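Local atomic coordinates of AcrVIA1 (Listeria seeligeri, PDB entry 6VRB), a protein that binds the crRNA-loaded type VI-A endoribonuclease Cas13a as a phage-encoded anti-CRISPR, enabling the phage to evade CRISPR-Cas immunity. Residues 70-74 and 85-91; 31-36 and 51-55; 1-5 and 116-120. Residues are numbered along the deposited sequence.

Contact 1: residues 70-74 and 85-91; sequences RCHLL and GIPASVF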
# COMPACT_ATOMS: atom_id res chain seq x y z
N ARG C 70 15.75 -3.64 -19.52
CA ARG C 70 14.32 -3.57 -19.81
C ARG C 70 14.16 -3.68 -21.32
O ARG C 70 13.93 -2.70 -22.02
CB ARG C 70 13.69 -2.31 -19.26
CG ARG C 70 13.70 -2.27 -17.76
CD ARG C 70 12.93 -1.11 -17.20
NE ARG C 70 11.50 -1.32 -17.38
CZ ARG C 70 10.56 -0.43 -17.08
NH1 ARG C 70 10.89 0.75 -16.60
NH2 ARG C 70 9.29 -0.72 -17.28
N CYS C 71 14.24 -4.92 -21.80
CA CYS C 71 14.28 -5.15 -23.24
C CYS C 71 13.97 -6.61 -23.51
O CYS C 71 14.67 -7.49 -23.00
CB CYS C 71 15.66 -4.77 -23.79
SG CYS C 71 15.72 -4.51 -25.55
N HIS C 72 12.92 -6.87 -24.28
CA HIS C 72 12.67 -8.20 -24.81
C HIS C 72 13.08 -8.23 -26.28
O HIS C 72 13.02 -7.22 -26.98
CB HIS C 72 11.19 -8.57 -24.68
CG HIS C 72 10.58 -8.31 -23.33
ND1 HIS C 72 10.91 -9.02 -22.20
CD2 HIS C 72 9.60 -7.46 -22.96
CE1 HIS C 72 10.18 -8.60 -21.19
NE2 HIS C 72 9.37 -7.66 -21.62
N LEU C 73 13.50 -9.41 -26.76
CA LEU C 73 14.06 -9.54 -28.11
C LEU C 73 13.38 -10.64 -28.92
O LEU C 73 13.74 -11.80 -28.81
CB LEU C 73 15.56 -9.82 -28.05
CG LEU C 73 16.58 -8.73 -28.34
CD1 LEU C 73 16.55 -8.39 -29.80
CD2 LEU C 73 16.33 -7.50 -27.52
N LEU C 74 12.47 -10.25 -29.81
CA LEU C 74 11.76 -11.20 -30.66
C LEU C 74 12.64 -11.63 -31.83
O LEU C 74 13.06 -10.78 -32.62
CB LEU C 74 10.48 -10.56 -31.17
CG LEU C 74 9.50 -10.15 -30.07
CD1 LEU C 74 8.39 -9.34 -30.66
CD2 LEU C 74 8.96 -11.36 -29.37
N GLY C 85 16.44 -10.29 -35.48
CA GLY C 85 15.75 -9.91 -34.26
C GLY C 85 15.58 -8.42 -34.08
O GLY C 85 16.46 -7.64 -34.44
N ILE C 86 14.44 -8.02 -33.53
CA ILE C 86 14.18 -6.62 -33.21
C ILE C 86 13.85 -6.55 -31.72
O ILE C 86 13.53 -7.58 -31.10
CB ILE C 86 13.03 -6.04 -34.06
CG1 ILE C 86 11.74 -6.79 -33.78
CG2 ILE C 86 13.37 -6.08 -35.53
CD1 ILE C 86 10.55 -6.12 -34.34
N PRO C 87 13.95 -5.37 -31.11
CA PRO C 87 13.39 -5.21 -29.77
C PRO C 87 11.88 -5.30 -29.80
O PRO C 87 11.24 -4.94 -30.78
CB PRO C 87 13.86 -3.81 -29.35
CG PRO C 87 15.06 -3.57 -30.14
CD PRO C 87 14.82 -4.23 -31.46
N ALA C 88 11.31 -5.78 -28.70
CA ALA C 88 9.86 -5.91 -28.62
C ALA C 88 9.15 -4.58 -28.44
O ALA C 88 7.93 -4.52 -28.63
CB ALA C 88 9.48 -6.86 -27.49
N SER C 89 9.85 -3.53 -28.06
CA SER C 89 9.27 -2.20 -28.05
C SER C 89 9.08 -1.65 -29.46
O SER C 89 8.15 -0.87 -29.68
CB SER C 89 10.15 -1.24 -27.25
OG SER C 89 11.42 -1.09 -27.85
N VAL C 90 9.93 -2.05 -30.40
CA VAL C 90 9.73 -1.70 -31.81
C VAL C 90 8.49 -2.41 -32.35
O VAL C 90 7.71 -1.83 -33.11
CB VAL C 90 11.00 -2.04 -32.60
CG1 VAL C 90 10.81 -1.82 -34.09
CG2 VAL C 90 12.16 -1.22 -32.10
N PHE C 91 8.29 -3.67 -31.95
CA PHE C 91 7.13 -4.44 -32.38
C PHE C 91 5.83 -3.83 -31.87
O PHE C 91 4.83 -3.78 -32.59
CB PHE C 91 7.28 -5.88 -31.88
CG PHE C 91 6.17 -6.79 -32.27
CD1 PHE C 91 6.11 -7.32 -33.54
CD2 PHE C 91 5.19 -7.13 -31.36
CE1 PHE C 91 5.09 -8.17 -33.89
CE2 PHE C 91 4.17 -7.97 -31.71
CZ PHE C 91 4.12 -8.49 -32.97
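Three backbone hydrogen bonds tie residues 70-74 to residues 85-91. Leu74 and Ile86 form an antiparallel hydrogen-bonded pair: Ile86 N donates to Leu74 O over 3.2 Å at 152°, while the return bond from Leu74 N to Ile86 O, 3.1 Å long, is weak because its angle at the hydrogen is only 128°. Leu73 and Pro87 follow as a non-hydrogen-bonded pair with CA atoms 4.7 Å apart, a position where the missing amide hydrogen of proline costs no bond to strand 73-78. The third bond, Ala88 N to His72 O, is 2.8 Å at 154°. Two CA-H...O contacts supplement the set, Pro87 CA to His72 O at 3.5 Å and Gly85 CA to Leu74 O at 3.3 Å.

This ladder belongs to the antiparallel beta hairpin of strands 73-78 and 83-87, and it runs directly into helix 88-94, with Pro87 at the N-cap position. Strand and helix start are therefore held by the same partner backbone.

Leu74, Ala88 and Phe91 fill the angle between them. Leu74 CD1 lies 4.2 Å from Ala88 CB and makes a CH-pi contact over one face of the Phe91 ring, 4.2 Å from Leu74 CD1 to the ring centroid and 27° off the normal. On the sheet face of Leu73 and Pro87, Cys71 SG meets Pro87 CB at 4.3 Å. Beyond the hairpin, Phe111 stacks on His72, and bound RNA packs against Ser89 and Val90.

Contact 2: residues 31-36 and 51-55; sequences LKKAEF and FEMWK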
# COMPACT_ATOMS: atom_id res chain seq x y z
N LEU C 31 -3.21 -9.33 -36.08
CA LEU C 31 -1.90 -8.69 -36.07
C LEU C 31 -1.14 -8.89 -37.37
O LEU C 31 -0.36 -8.01 -37.74
CB LEU C 31 -1.06 -9.21 -34.90
CG LEU C 31 -1.54 -8.76 -33.53
CD1 LEU C 31 -0.73 -9.39 -32.43
CD2 LEU C 31 -1.48 -7.26 -33.45
N LYS C 32 -1.36 -10.00 -38.07
CA LYS C 32 -0.66 -10.23 -39.32
C LYS C 32 -1.34 -9.58 -40.51
O LYS C 32 -0.68 -9.28 -41.50
CB LYS C 32 -0.51 -11.73 -39.56
CG LYS C 32 0.45 -12.35 -38.58
CD LYS C 32 0.67 -13.81 -38.86
CE LYS C 32 1.67 -14.37 -37.88
NZ LYS C 32 1.94 -15.81 -38.13
N LYS C 33 -2.65 -9.35 -40.44
CA LYS C 33 -3.34 -8.58 -41.46
C LYS C 33 -3.25 -7.08 -41.21
O LYS C 33 -3.64 -6.30 -42.09
CB LYS C 33 -4.81 -9.00 -41.54
CG LYS C 33 -5.07 -10.46 -41.91
CD LYS C 33 -4.81 -10.77 -43.38
CE LYS C 33 -3.48 -11.50 -43.62
NZ LYS C 33 -3.31 -11.89 -45.04
N ALA C 34 -2.74 -6.67 -40.06
CA ALA C 34 -2.63 -5.25 -39.75
C ALA C 34 -1.51 -4.63 -40.58
O ALA C 34 -0.37 -5.10 -40.57
CB ALA C 34 -2.35 -5.04 -38.27
N GLU C 35 -1.85 -3.58 -41.31
CA GLU C 35 -0.91 -2.89 -42.16
C GLU C 35 -0.07 -1.92 -41.34
O GLU C 35 -0.42 -1.54 -40.23
CB GLU C 35 -1.63 -2.15 -43.29
CG GLU C 35 -2.74 -1.20 -42.83
CD GLU C 35 -2.26 0.21 -42.57
OE1 GLU C 35 -1.20 0.60 -43.11
OE2 GLU C 35 -2.94 0.94 -41.82
N PHE C 36 1.05 -1.52 -41.93
CA PHE C 36 2.06 -0.72 -41.24
C PHE C 36 2.98 -0.12 -42.28
O PHE C 36 3.02 -0.54 -43.44
CB PHE C 36 2.85 -1.58 -40.23
CG PHE C 36 3.53 -2.76 -40.84
CD1 PHE C 36 2.86 -3.97 -40.95
CD2 PHE C 36 4.84 -2.68 -41.30
CE1 PHE C 36 3.47 -5.05 -41.53
CE2 PHE C 36 5.45 -3.76 -41.87
CZ PHE C 36 4.75 -4.95 -42.00
N PHE C 51 9.61 -7.84 -40.58
CA PHE C 51 8.20 -8.08 -40.87
C PHE C 51 7.98 -8.68 -42.25
O PHE C 51 7.03 -8.31 -42.95
CB PHE C 51 7.44 -6.77 -40.76
CG PHE C 51 7.30 -6.23 -39.37
CD1 PHE C 51 6.25 -6.62 -38.57
CD2 PHE C 51 8.21 -5.31 -38.89
CE1 PHE C 51 6.12 -6.11 -37.30
CE2 PHE C 51 8.08 -4.80 -37.62
CZ PHE C 51 7.03 -5.20 -36.82
N GLU C 52 8.80 -9.62 -42.66
CA GLU C 52 8.62 -10.35 -43.90
C GLU C 52 8.84 -11.83 -43.73
O GLU C 52 8.19 -12.63 -44.42
CB GLU C 52 9.58 -9.80 -44.97
CG GLU C 52 9.36 -10.34 -46.37
CD GLU C 52 10.33 -9.74 -47.38
OE1 GLU C 52 11.20 -8.94 -46.97
OE2 GLU C 52 10.23 -10.07 -48.58
N MET C 53 9.86 -12.18 -42.93
CA MET C 53 10.12 -13.58 -42.54
C MET C 53 8.97 -14.00 -41.61
O MET C 53 8.45 -15.12 -41.78
CB MET C 53 11.44 -13.69 -41.78
CG MET C 53 12.64 -13.29 -42.62
SD MET C 53 14.21 -13.56 -41.75
CE MET C 53 14.13 -12.28 -40.50
N TRP C 54 8.60 -13.10 -40.70
CA TRP C 54 7.51 -13.34 -39.70
C TRP C 54 6.18 -13.52 -40.43
O TRP C 54 5.45 -14.48 -40.09
CB TRP C 54 7.46 -12.16 -38.72
CG TRP C 54 6.37 -12.26 -37.70
CD1 TRP C 54 6.22 -13.22 -36.74
CD2 TRP C 54 5.28 -11.34 -37.50
NE1 TRP C 54 5.11 -12.97 -35.98
CE2 TRP C 54 4.52 -11.82 -36.42
CE3 TRP C 54 4.87 -10.16 -38.14
CZ2 TRP C 54 3.37 -11.17 -35.96
CZ3 TRP C 54 3.74 -9.52 -37.69
CH2 TRP C 54 3.01 -10.01 -36.61
N LYS C 55 5.90 -12.66 -41.40
CA LYS C 55 4.64 -12.73 -42.19
C LYS C 55 4.63 -14.03 -43.00
O LYS C 55 3.57 -14.69 -43.04
CB LYS C 55 4.56 -11.52 -43.13
CG LYS C 55 3.17 -11.19 -43.65
CD LYS C 55 2.21 -10.78 -42.56
CE LYS C 55 2.82 -9.78 -41.60
NZ LYS C 55 3.55 -8.72 -42.32
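The C-terminal end of helix 21-33 and the residues following it meet residues 51-55, which continue from helix 44-53, in a side-chain contact between two consecutive helices of the chain. Phe51 comes first. Its CB is 3.5 Å from Phe36 CZ, and the two rings, with centroids 4.8 Å apart and planes at 43°, form an oblique aromatic pair. The CA-to-CB bonds of Phe36 and Phe51 both point toward the opposite segment, so the rings meet between the two backbones. Val94 of helix 88-94 also touches both phenylalanines, which brings a third helix to this aromatic cluster.

Trp54 approaches through the far end of its indole. Lys32 CG sits over one ring face, 4.0 Å from Trp54 CH2, and Leu31 CB is 4.5 Å from that same Trp54 CH2 atom. The extended Lys32 chain carries its ammonium along the indole: Lys32 NZ stands 5.1 Å from the centroid of the Trp54 five-membered ring, 25° off the normal, a long cation-pi contact that can be at most weakly attractive.

Lys55 ends the segment. Its chi2, chi3 and chi4 are all p, which curls the aliphatic part past the end of helix 21-33, with Lys55 CD 3.4 Å from Lys32 O and 4.2 Å from Lys32 CB. The ammonium then reaches the edge of the Phe36 ring, where Lys55 NZ lies 3.8 Å from Phe36 CE1.

Contact 3: residues 1-5 and 116-120; sequences MIYYI and NLYEC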
# COMPACT_ATOMS: atom_id res chain seq x y z
N MET C 1 -1.20 -25.04 -24.20
CA MET C 1 -1.06 -23.61 -23.96
C MET C 1 -2.00 -23.14 -22.87
O MET C 1 -2.95 -23.83 -22.51
CB MET C 1 -1.33 -22.83 -25.24
CG MET C 1 -0.32 -23.06 -26.33
SD MET C 1 -0.71 -22.14 -27.82
CE MET C 1 -0.39 -20.48 -27.26
N ILE C 2 -1.73 -21.95 -22.35
CA ILE C 2 -2.64 -21.26 -21.44
C ILE C 2 -3.01 -19.95 -22.10
O ILE C 2 -2.15 -19.08 -22.27
CB ILE C 2 -2.02 -21.01 -20.06
CG1 ILE C 2 -1.68 -22.32 -19.38
CG2 ILE C 2 -2.98 -20.22 -19.20
CD1 ILE C 2 -0.85 -22.14 -18.14
N TYR C 3 -4.27 -19.81 -22.47
CA TYR C 3 -4.74 -18.64 -23.19
C TYR C 3 -5.25 -17.62 -22.19
O TYR C 3 -6.39 -17.70 -21.72
CB TYR C 3 -5.83 -19.03 -24.19
CG TYR C 3 -5.32 -19.99 -25.22
CD1 TYR C 3 -4.53 -19.55 -26.27
CD2 TYR C 3 -5.63 -21.34 -25.15
CE1 TYR C 3 -4.06 -20.43 -27.22
CE2 TYR C 3 -5.16 -22.22 -26.10
CZ TYR C 3 -4.38 -21.76 -27.13
OH TYR C 3 -3.91 -22.64 -28.07
N TYR C 4 -4.38 -16.67 -21.84
CA TYR C 4 -4.70 -15.70 -20.81
C TYR C 4 -3.88 -14.45 -21.11
O TYR C 4 -2.69 -14.42 -20.80
CB TYR C 4 -4.36 -16.25 -19.43
CG TYR C 4 -4.64 -15.29 -18.31
CD1 TYR C 4 -5.92 -15.10 -17.83
CD2 TYR C 4 -3.61 -14.55 -17.73
CE1 TYR C 4 -6.18 -14.22 -16.80
CE2 TYR C 4 -3.86 -13.67 -16.71
CZ TYR C 4 -5.14 -13.51 -16.25
OH TYR C 4 -5.39 -12.63 -15.23
N ILE C 5 -4.51 -13.45 -21.73
CA ILE C 5 -3.88 -12.16 -21.99
C ILE C 5 -4.84 -11.13 -21.41
O ILE C 5 -5.99 -11.44 -21.11
CB ILE C 5 -3.62 -11.92 -23.50
CG1 ILE C 5 -3.07 -13.16 -24.18
CG2 ILE C 5 -2.50 -10.94 -23.70
CD1 ILE C 5 -3.03 -13.08 -25.69
N ASN C 116 2.41 -12.31 -21.72
CA ASN C 116 1.34 -13.25 -22.00
C ASN C 116 1.01 -13.29 -23.48
O ASN C 116 0.73 -14.36 -24.03
CB ASN C 116 0.11 -12.87 -21.20
CG ASN C 116 0.33 -13.02 -19.72
OD1 ASN C 116 0.96 -13.97 -19.27
ND2 ASN C 116 -0.22 -12.09 -18.94
N LEU C 117 1.03 -12.12 -24.14
CA LEU C 117 0.83 -12.06 -25.58
C LEU C 117 1.98 -12.73 -26.33
O LEU C 117 1.75 -13.47 -27.29
CB LEU C 117 0.69 -10.60 -26.02
CG LEU C 117 0.58 -10.38 -27.52
CD1 LEU C 117 -0.65 -11.06 -28.07
CD2 LEU C 117 0.56 -8.90 -27.85
N TYR C 118 3.20 -12.50 -25.88
CA TYR C 118 4.37 -12.99 -26.60
C TYR C 118 4.60 -14.48 -26.43
O TYR C 118 5.27 -15.09 -27.27
CB TYR C 118 5.59 -12.21 -26.17
CG TYR C 118 5.61 -10.81 -26.72
CD1 TYR C 118 4.94 -10.49 -27.89
CD2 TYR C 118 6.24 -9.79 -26.04
CE1 TYR C 118 4.95 -9.23 -28.39
CE2 TYR C 118 6.25 -8.52 -26.53
CZ TYR C 118 5.60 -8.24 -27.69
OH TYR C 118 5.61 -6.97 -28.17
N GLU C 119 4.07 -15.09 -25.37
CA GLU C 119 4.12 -16.54 -25.24
C GLU C 119 2.97 -17.24 -25.94
O GLU C 119 2.90 -18.47 -25.92
CB GLU C 119 4.15 -16.93 -23.76
CG GLU C 119 5.46 -16.63 -23.09
CD GLU C 119 5.44 -16.92 -21.61
OE1 GLU C 119 4.37 -17.26 -21.09
OE2 GLU C 119 6.51 -16.78 -20.97
N CYS C 120 2.05 -16.48 -26.53
CA CYS C 120 1.09 -17.04 -27.47
C CYS C 120 1.49 -16.79 -28.91
O CYS C 120 1.02 -17.51 -29.80
CB CYS C 120 -0.30 -16.45 -27.21
SG CYS C 120 -1.03 -16.90 -25.61
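This is a van der Waals contact between the irregular N-terminal segment 1-5 and one side of helix 115-121, with the centre of the contact about 7 Å from the centre of the chain. It closes the longest loop among the contacts described, since 110 residues separate its two segments. The N-terminal segment runs alongside the helix in a roughly opposite chain direction. The backbones are closest at Ile5 and Asn116, with CA atoms 5.3 Å apart, whereas Tyr3 and Cys120, one helical turn further on, have CA atoms 7.4 Å apart.

Cys120, whose CA-to-CB bond points toward the segment, gathers apolar contacts around its sulfur: Met1 CE at 4.0 Å, Ile5 CD1 at 4.3 Å and Tyr3 CD1 at 4.4 Å all lie near Cys120 SG. Met1 CE also reaches Cys120 CA at 3.8 Å. The largest share of the first segment's covered surface belongs to Ile5, which is buried; its CD1 meets Leu117 CD1 at 3.9 Å, and its CG2 approaches Leu117 N at 3.7 Å.

Helix 21-33 completes the apolar layer, as Val24 touches both Tyr3 and Cys120 and Leu27 touches Leu117. A backbone hydrogen bond between Ile5 and Leu18 ties the segment to the part of the chain just before that helix. Basic side chains of the Cas13a chain pack on Ile2, Tyr4 and Asn116, so the contact borders the surface used to bind the effector.

At the Asn116 end the backbone comes closest, with Tyr4 O 3.2 Å from Asn116 CB.

Overall arrangement
The three contacts have centres 15 to 19 Å apart. Along the chain, contact 2 closes before contact 1 opens, and both are nested inside the loop closed by contact 3. Helix 88-94 links contact 1 to contact 2: Phe91 CE1 lies 3.9 Å from Trp54 CH2, and Phe91 CD1 4.0 Å from Phe51 CE1. Tyr118 links contact 1 to contact 3, its OH 3.2 Å from Phe91 CD2. Contacts 2 and 3 do not touch, yet both involve helix 21-33. Hairpin and helices thus form one continuous body, which meets RNA near contact 1 and Cas13a at contacts 1 and 3, consistent with recognition of the crRNA-loaded effector.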